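Local coordinates for putative invasin (PDB 5N40), which probably serves as a bacterial surface adhesin of the invasin family, presenting a C-type lectin-like adhesion domain at the end of a rod of immunoglobulin-like domains, at residues V30-L35 and S65-A70; Q121-T126 and T212-N217; V164-A169 and L184-T189. The protein carries 1 engineered substitution. All coordinates share one frame; numbering follows the deposited sequence.

Contact 1 of 3, residues V30-L35 and S65-A70; sequences VVTLTL and SGLYTA
V31 and L33 pair with A70 and Y68 as the two hydrogen-bonded pairs of an antiparallel strand pairing, and their amides and carbonyls all find partners across it. V31 N gives to A70 O at 2.9 Å with an N-H...O angle of 171°, and A70 N returns a bond to V31 O. L33 N to Y68 O and Y68 N to L33 O both measure 2.8 Å. A fifth bond, L35 N to G66 O at 3.0 Å, continues the pairing. V31 O and L33 O each also receive a CA-H contact, from T69 and L67, the former at 3.1 Å between T69 CA and V31 O.

Between these pairs T32 faces T69 and T34 faces L67. The T69 methyl CG2 lies 3.4 Å from T32 OG1, while T69 OG1, turned between the backbone N and carbonyl carbon (chi1 60°), donates to Q63 OE1. L67 CD1 packs against T34 OG1 and CG2. On the other face Y68 lies beside L33, CD1 being 4.1 Å from L33 CD2, and its CE1 meets L35 CB obliquely at 3.9 Å. The buried ring's hydroxyl bonds to V43 O and Q46 N.

Strand 28-34 is flanked by strand 13-22, to which V30, T32 and T34 make backbone bonds, and strand 67-73 by strand 56-63. V31, L33, Y68 and A70 all pack on strand 48-52, at F50 or V48.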
loop_
_atom_site.group_PDB
_atom_site.type_symbol
_atom_site.label_atom_id
_atom_site.label_comp_id
_atom_site.label_asym_id
_atom_site.label_seq_id
_atom_site.Cartn_x
_atom_site.Cartn_y
_atom_site.Cartn_z
ATOM N N VAL A 30 -27.259 12.072 -27.642
ATOM C CA VAL A 30 -28.176 13.072 -28.176
ATOM C C VAL A 30 -29.394 13.137 -27.272
ATOM O O VAL A 30 -30.041 12.116 -27.008
ATOM C CB VAL A 30 -28.572 12.759 -29.631
ATOM C CG1 VAL A 30 -29.693 13.688 -30.101
ATOM C CG2 VAL A 30 -27.360 12.904 -30.544
ATOM N N VAL A 31 -29.696 14.337 -26.788
ATOM C CA VAL A 31 -30.868 14.593 -25.964
ATOM C C VAL A 31 -31.932 15.203 -26.860
ATOM O O VAL A 31 -31.668 16.188 -27.560
ATOM C CB VAL A 31 -30.531 15.527 -24.790
ATOM C CG1 VAL A 31 -31.751 15.765 -23.920
ATOM C CG2 VAL A 31 -29.382 14.957 -23.975
ATOM N N THR A 32 -33.122 14.604 -26.865
ATOM C CA THR A 32 -34.214 15.032 -27.730
ATOM C C THR A 32 -35.425 15.374 -26.879
ATOM O O THR A 32 -35.934 14.525 -26.140
ATOM C CB THR A 32 -34.571 13.949 -28.751
ATOM O OG1 THR A 32 -33.444 13.705 -29.601
ATOM C CG2 THR A 32 -35.758 14.381 -29.621
ATOM N N LEU A 33 -35.866 16.620 -26.977
ATOM C CA LEU A 33 -37.161 17.031 -26.464
ATOM C C LEU A 33 -38.178 16.964 -27.588
ATOM O O LEU A 33 -37.957 17.527 -28.661
ATOM C CB LEU A 33 -37.105 18.456 -25.913
ATOM C CG LEU A 33 -38.446 19.087 -25.540
ATOM C CD1 LEU A 33 -39.034 18.437 -24.288
ATOM C CD2 LEU A 33 -38.294 20.595 -25.357
ATOM N N THR A 34 -39.296 16.294 -27.327
ATOM C CA THR A 34 -40.471 16.330 -28.196
ATOM C C THR A 34 -41.496 17.187 -27.465
ATOM O O THR A 34 -42.103 16.741 -26.490
ATOM C CB THR A 34 -40.981 14.925 -28.482
ATOM O OG1 THR A 34 -39.919 14.164 -29.075
ATOM C CG2 THR A 34 -42.198 14.960 -29.435
ATOM N N LEU A 35 -41.652 18.432 -27.914
ATOM C CA LEU A 35 -42.458 19.421 -27.210
ATOM C C LEU A 35 -43.874 19.412 -27.770
ATOM O O LEU A 35 -44.080 19.656 -28.964
ATOM C CB LEU A 35 -41.824 20.806 -27.333
ATOM C CG LEU A 35 -42.442 21.912 -26.474
ATOM C CD1 LEU A 35 -42.359 21.576 -24.993
ATOM C CD2 LEU A 35 -41.767 23.249 -26.751
ATOM N N SER A 65 -41.252 19.226 -36.592
ATOM C CA SER A 65 -42.269 18.607 -35.741
ATOM C C SER A 65 -41.988 18.833 -34.256
ATOM O O SER A 65 -42.223 17.957 -33.424
ATOM C CB SER A 65 -42.400 17.113 -36.047
ATOM O OG SER A 65 -42.909 16.921 -37.360
ATOM N N GLY A 66 -41.498 20.024 -33.918
ATOM C CA GLY A 66 -41.336 20.391 -32.519
ATOM C C GLY A 66 -40.348 19.530 -31.764
ATOM O O GLY A 66 -40.544 19.263 -30.569
ATOM N N LEU A 67 -39.296 19.076 -32.431
ATOM C CA LEU A 67 -38.213 18.352 -31.785
ATOM C C LEU A 67 -37.044 19.299 -31.562
ATOM O O LEU A 67 -36.706 20.101 -32.437
ATOM C CB LEU A 67 -37.765 17.161 -32.634
ATOM C CG LEU A 67 -38.415 15.805 -32.339
ATOM C CD1 LEU A 67 -39.938 15.888 -32.332
ATOM C CD2 LEU A 67 -37.950 14.793 -33.370
ATOM N N TYR A 68 -36.432 19.204 -30.387
ATOM C CA TYR A 68 -35.302 20.049 -30.025
ATOM C C TYR A 68 -34.198 19.157 -29.480
ATOM O O TYR A 68 -34.441 18.361 -28.569
ATOM C CB TYR A 68 -35.702 21.099 -28.984
ATOM C CG TYR A 68 -36.858 21.977 -29.405
ATOM C CD1 TYR A 68 -38.165 21.499 -29.379
ATOM C CD2 TYR A 68 -36.646 23.286 -29.822
ATOM C CE1 TYR A 68 -39.231 22.296 -29.765
ATOM C CE2 TYR A 68 -37.709 24.093 -30.205
ATOM C CZ TYR A 68 -38.997 23.593 -30.167
ATOM O OH TYR A 68 -40.060 24.392 -30.546
ATOM N N THR A 69 -32.990 19.298 -30.026
ATOM C CA THR A 69 -31.901 18.384 -29.701
ATOM C C THR A 69 -30.645 19.135 -29.284
ATOM O O THR A 69 -30.428 20.292 -29.649
ATOM C CB THR A 69 -31.573 17.472 -30.885
ATOM O OG1 THR A 69 -31.187 18.262 -32.016
ATOM C CG2 THR A 69 -32.790 16.638 -31.246
ATOM N N ALA A 70 -29.817 18.438 -28.506
ATOM C CA ALA A 70 -28.477 18.896 -28.164
ATOM C C ALA A 70 -27.610 17.672 -27.918
ATOM O O ALA A 70 -28.110 16.581 -27.630
ATOM C CB ALA A 70 -28.472 19.813 -26.937
#

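Contact 2 of 3, residues Q121-T126 and T212-N217; sequences QAISLT and TNVTFN
I123 sets its CD1 methyl against both V214 and the ring of F216, and this is the dense part of the contact. CD1 stands 3.8 Å from V214 CB and 3.7 Å from F216 CZ. It lies 4.1 Å from the ring centroid, 29° off the normal, an off-centre CH-pi contact; CG1 also approaches CZ. The torsions explain the reach: CG1 is anti to the carbonyl carbon (chi1 -72°), and CD1, anti to CA, extends from it toward the facing strand. F216 is oriented differently, since its CB does not point at segment 121-126, yet the far end of the ring comes near. Its CE2 meets Q121 O at 3.4 Å, with the oxygen at the ring edge and close to the ring plane.

Packing thins toward the other end. L125 and T212 reach toward each other tip to tip, and their single close approach is L125 CD1 to T212 CG2 at 3.8 Å; L125 finds further apolar neighbours in V110, L200 and V188. The solvent side begins at Q121, which is exposed: its side chain does not pack on segment 212-217, and OE1 accepts a hydrogen bond from N118 N.

The strand axes approach to 9.4 Å and run at 172°, and facing CA atoms are 7.6 Å apart even at I123 and V214. Such a spacing exceeds that of hydrogen-bonded neighbours and is filled by side chains. Strand 123-131 belongs to one sheet and strand 209-217 to another, so the contact joins two sheets face to face, the apolar core of a beta sandwich, as expected for a bacterial immunoglobulin-like domain.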
loop_
_atom_site.group_PDB
_atom_site.type_symbol
_atom_site.label_atom_id
_atom_site.label_comp_id
_atom_site.label_asym_id
_atom_site.label_seq_id
_atom_site.Cartn_x
_atom_site.Cartn_y
_atom_site.Cartn_z
ATOM N N GLN A 121 10.065 3.687 7.538
ATOM C CA GLN A 121 10.121 4.483 6.325
ATOM C C GLN A 121 8.798 4.352 5.572
ATOM O O GLN A 121 7.977 3.480 5.859
ATOM C CB GLN A 121 11.283 4.037 5.439
ATOM C CG GLN A 121 12.658 4.243 6.041
ATOM C CD GLN A 121 13.758 3.806 5.099
ATOM O OE1 GLN A 121 13.908 2.619 4.803
ATOM N NE2 GLN A 121 14.533 4.767 4.611
ATOM N N ALA A 122 8.598 5.238 4.601
ATOM C CA ALA A 122 7.406 5.240 3.763
ATOM C C ALA A 122 7.802 5.060 2.307
ATOM O O ALA A 122 8.727 5.721 1.824
ATOM C CB ALA A 122 6.607 6.536 3.929
ATOM N N ILE A 123 7.096 4.173 1.620
ATOM C CA ILE A 123 7.258 3.983 0.184
ATOM C C ILE A 123 6.252 4.871 -0.537
ATOM O O ILE A 123 5.068 4.919 -0.170
ATOM C CB ILE A 123 7.072 2.504 -0.200
ATOM C CG1 ILE A 123 8.263 1.683 0.281
ATOM C CG2 ILE A 123 6.925 2.340 -1.723
ATOM C CD1 ILE A 123 8.065 0.174 0.171
ATOM N N SER A 124 6.722 5.577 -1.560
ATOM C CA SER A 124 5.859 6.406 -2.391
ATOM C C SER A 124 5.343 5.558 -3.547
ATOM O O SER A 124 6.130 5.072 -4.364
ATOM C CB SER A 124 6.615 7.626 -2.911
ATOM O OG SER A 124 5.745 8.499 -3.613
ATOM N N LEU A 125 4.030 5.373 -3.604
ATOM C CA LEU A 125 3.386 4.521 -4.594
ATOM C C LEU A 125 2.533 5.402 -5.490
ATOM O O LEU A 125 1.668 6.135 -4.996
ATOM C CB LEU A 125 2.534 3.445 -3.911
ATOM C CG LEU A 125 1.883 2.344 -4.757
ATOM C CD1 LEU A 125 1.552 1.160 -3.867
ATOM C CD2 LEU A 125 0.632 2.823 -5.475
ATOM N N THR A 126 2.784 5.341 -6.799
ATOM C CA THR A 126 2.046 6.126 -7.782
ATOM C C THR A 126 1.291 5.211 -8.739
ATOM O O THR A 126 1.881 4.312 -9.346
ATOM C CB THR A 126 2.990 7.035 -8.576
ATOM O OG1 THR A 126 3.652 7.941 -7.685
ATOM C CG2 THR A 126 2.227 7.822 -9.629
ATOM N N THR A 212 1.573 -4.299 -7.386
ATOM C CA THR A 212 2.965 -3.979 -7.101
ATOM C C THR A 212 3.312 -4.532 -5.727
ATOM O O THR A 212 2.444 -4.667 -4.862
ATOM C CB THR A 212 3.231 -2.464 -7.152
ATOM O OG1 THR A 212 4.619 -2.216 -7.409
ATOM C CG2 THR A 212 2.823 -1.775 -5.843
ATOM N N ASN A 213 4.590 -4.844 -5.529
ATOM C CA ASN A 213 5.064 -5.390 -4.267
ATOM C C ASN A 213 5.750 -4.310 -3.447
ATOM O O ASN A 213 6.502 -3.489 -3.982
ATOM C CB ASN A 213 6.034 -6.550 -4.498
ATOM C CG ASN A 213 5.350 -7.783 -5.034
ATOM O OD1 ASN A 213 4.185 -8.039 -4.738
ATOM N ND2 ASN A 213 6.072 -8.560 -5.828
ATOM N N VAL A 214 5.474 -4.307 -2.148
ATOM C CA VAL A 214 6.180 -3.461 -1.199
ATOM C C VAL A 214 6.708 -4.340 -0.074
ATOM O O VAL A 214 6.014 -5.239 0.414
ATOM C CB VAL A 214 5.279 -2.332 -0.652
ATOM C CG1 VAL A 214 4.908 -1.365 -1.785
ATOM C CG2 VAL A 214 4.032 -2.906 0.017
ATOM N N THR A 215 7.951 -4.090 0.323
ATOM C CA THR A 215 8.611 -4.866 1.359
ATOM C C THR A 215 9.115 -3.901 2.420
ATOM O O THR A 215 9.743 -2.894 2.090
ATOM C CB THR A 215 9.766 -5.684 0.774
ATOM O OG1 THR A 215 9.249 -6.589 -0.209
ATOM C CG2 THR A 215 10.502 -6.471 1.857
ATOM N N PHE A 216 8.821 -4.200 3.681
ATOM C CA PHE A 216 9.287 -3.396 4.805
ATOM C C PHE A 216 10.099 -4.292 5.723
ATOM O O PHE A 216 9.566 -5.237 6.316
ATOM C CB PHE A 216 8.119 -2.740 5.548
ATOM C CG PHE A 216 7.405 -1.682 4.745
ATOM C CD1 PHE A 216 6.375 -2.015 3.862
ATOM C CD2 PHE A 216 7.768 -0.355 4.854
ATOM C CE1 PHE A 216 5.719 -1.028 3.135
ATOM C CE2 PHE A 216 7.131 0.622 4.123
ATOM C CZ PHE A 216 6.094 0.287 3.262
ATOM N N ASN A 217 11.390 -3.990 5.831
ATOM C CA ASN A 217 12.307 -4.813 6.604
ATOM C C ASN A 217 12.054 -4.680 8.095
ATOM O O ASN A 217 11.816 -3.583 8.604
ATOM C CB ASN A 217 13.745 -4.403 6.317
ATOM C CG ASN A 217 14.125 -4.576 4.877
ATOM O OD1 ASN A 217 13.772 -5.570 4.244
ATOM N ND2 ASN A 217 14.881 -3.612 4.346
#

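Contact 3 of 3, residues V164-A169 and L184-T189; sequences VQIADA and LTVSVT
A type I' turn from I166 to A169 leads out of the short strand 165-166, which pairs antiparallel with strand 183-189 within a sheet of the immunoglobulin-like domain. Q165 and T189 form the hydrogen-bonded pair: Q165 N gives to T189 O at 2.8 Å, and T189 N returns to Q165 O with the donor tilted 27° from the carbonyl plane. A167 N adds a bond to S187 O at 3.0 Å. A167 and D168 both have positive phi, as the turn requires, and I166 and A169 close it with mutual backbone bonds.

I166 and V188 share one face of the sheet; beside them V164 CG1 meets V188 CG1 at 3.5 Å, and I166 CG2, anti to the backbone N, lies 3.7 Å from V186 CB. On the opposite face, that of Q165 and T189, T189 OG1 sits 3.2 Å from Q165 CB. The amide of Q165 is engaged elsewhere, NE2 bonding to N170 OD1 and V163 O.

Three waters tie the turn to the strand. One accepts from D168 N at 3.0 Å, donates to S187 O and bonds T189 OG1; the second and third link D168 OD1 to T189 OG1 and S187 OG, respectively. S187 O is gripped by A167 N and by a water, so the turn is held to the strand by direct and water-mediated bonds on its polar side and by apolar side chains on the other.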
loop_
_atom_site.group_PDB
_atom_site.type_symbol
_atom_site.label_atom_id
_atom_site.label_comp_id
_atom_site.label_asym_id
_atom_site.label_seq_id
_atom_site.Cartn_x
_atom_site.Cartn_y
_atom_site.Cartn_z
ATOM N N VAL A 164 -0.896 -3.313 6.307
ATOM C CA VAL A 164 -0.168 -2.242 5.636
ATOM C C VAL A 164 -1.019 -0.980 5.609
ATOM O O VAL A 164 -2.245 -1.028 5.442
ATOM C CB VAL A 164 0.239 -2.681 4.217
ATOM C CG1 VAL A 164 0.723 -1.498 3.377
ATOM C CG2 VAL A 164 1.333 -3.731 4.287
ATOM N N GLN A 165 -0.361 0.164 5.772
ATOM C CA GLN A 165 -1.022 1.450 5.921
ATOM C C GLN A 165 -0.844 2.273 4.656
ATOM O O GLN A 165 0.240 2.298 4.064
ATOM C CB GLN A 165 -0.456 2.227 7.118
ATOM C CG GLN A 165 -0.583 1.514 8.449
ATOM C CD GLN A 165 -2.017 1.411 8.930
ATOM O OE1 GLN A 165 -2.632 2.412 9.292
ATOM N NE2 GLN A 165 -2.550 0.194 8.951
ATOM N N ILE A 166 -1.916 2.947 4.251
ATOM C CA ILE A 166 -1.887 3.935 3.186
ATOM C C ILE A 166 -2.433 5.229 3.770
ATOM O O ILE A 166 -3.525 5.242 4.348
ATOM C CB ILE A 166 -2.694 3.470 1.956
ATOM C CG1 ILE A 166 -2.110 2.155 1.410
ATOM C CG2 ILE A 166 -2.694 4.547 0.881
ATOM C CD1 ILE A 166 -2.864 1.542 0.227
ATOM N N ALA A 167 -1.658 6.305 3.661
ATOM C CA ALA A 167 -2.038 7.586 4.259
ATOM C C ALA A 167 -2.361 7.425 5.745
ATOM O O ALA A 167 -3.326 7.991 6.261
ATOM C CB ALA A 167 -3.219 8.208 3.509
ATOM N N ASP A 168 -1.544 6.627 6.438
ATOM C CA ASP A 168 -1.638 6.439 7.891
ATOM C C ASP A 168 -2.976 5.840 8.318
ATOM O O ASP A 168 -3.441 6.074 9.435
ATOM C CB ASP A 168 -1.379 7.753 8.641
ATOM C CG ASP A 168 0.051 8.247 8.481
ATOM O OD1 ASP A 168 0.983 7.412 8.474
ATOM O OD2 ASP A 168 0.245 9.473 8.351
ATOM N N ALA A 169 -3.596 5.045 7.448
ATOM C CA ALA A 169 -4.771 4.259 7.802
ATOM C C ALA A 169 -4.697 2.919 7.085
ATOM O O ALA A 169 -3.924 2.741 6.141
ATOM C CB ALA A 169 -6.077 4.978 7.439
ATOM N N LEU A 184 -2.179 9.135 -9.155
ATOM C CA LEU A 184 -2.522 9.119 -7.736
ATOM C C LEU A 184 -1.297 8.625 -6.984
ATOM O O LEU A 184 -0.857 7.493 -7.206
ATOM C CB LEU A 184 -3.724 8.208 -7.468
ATOM C CG LEU A 184 -4.016 7.860 -6.005
ATOM C CD1 LEU A 184 -4.338 9.110 -5.215
ATOM C CD2 LEU A 184 -5.149 6.847 -5.906
ATOM N N THR A 185 -0.751 9.460 -6.101
ATOM C CA THR A 185 0.418 9.087 -5.307
ATOM C C THR A 185 0.037 9.039 -3.834
ATOM O O THR A 185 -0.580 9.975 -3.310
ATOM C CB THR A 185 1.583 10.056 -5.526
ATOM O OG1 THR A 185 2.023 9.981 -6.891
ATOM C CG2 THR A 185 2.764 9.706 -4.622
ATOM N N VAL A 186 0.416 7.944 -3.169
ATOM C CA VAL A 186 0.081 7.722 -1.770
ATOM C C VAL A 186 1.331 7.275 -1.023
ATOM O O VAL A 186 2.306 6.797 -1.611
ATOM C CB VAL A 186 -1.047 6.681 -1.599
ATOM C CG1 VAL A 186 -2.302 7.138 -2.334
ATOM C CG2 VAL A 186 -0.608 5.309 -2.096
ATOM N N SER A 187 1.276 7.432 0.297
ATOM C CA SER A 187 2.365 7.070 1.192
ATOM C C SER A 187 2.033 5.750 1.877
ATOM O O SER A 187 1.003 5.639 2.556
ATOM C CB SER A 187 2.593 8.172 2.222
ATOM O OG SER A 187 3.699 7.864 3.043
ATOM N N VAL A 188 2.905 4.758 1.703
ATOM C CA VAL A 188 2.695 3.406 2.215
ATOM C C VAL A 188 3.667 3.153 3.361
ATOM O O VAL A 188 4.874 3.372 3.213
ATOM C CB VAL A 188 2.890 2.350 1.117
ATOM C CG1 VAL A 188 2.505 0.969 1.639
ATOM C CG2 VAL A 188 2.078 2.708 -0.118
ATOM N N THR A 189 3.145 2.642 4.479
ATOM C CA THR A 189 3.948 2.296 5.647
ATOM C C THR A 189 3.485 0.953 6.203
ATOM O O THR A 189 2.378 0.489 5.925
ATOM C CB THR A 189 3.855 3.359 6.753
ATOM O OG1 THR A 189 2.481 3.576 7.094
ATOM C CG2 THR A 189 4.500 4.673 6.317
HETATM O O HOH W 1 0.977 5.402 5.424
HETATM O O HOH W 2 1.700 4.777 9.347
HETATM O O HOH W 3 2.340 7.799 5.666
#

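How the contacts relate
Contact 1 comes first along the chain and lies apart, its centre 54 Å from that of contact 2 and 49 Å from that of contact 3. It belongs to the N-terminal invasin domain 3 region, whereas contacts 2 and 3 share the bacterial immunoglobulin-like domain that follows. Contact 3 is nested inside the loop closed by contact 2, and their centres are 9 Å apart. Strands 123-131 and 183-189 are neighbours in one sheet: I123 N approaches V188 O at 2.8 Å, a probable hydrogen bond. Contact 3 therefore extends laterally the sheet that contact 2 packs against its partner. The separation is consistent with an elongated adhesin built from successive domains.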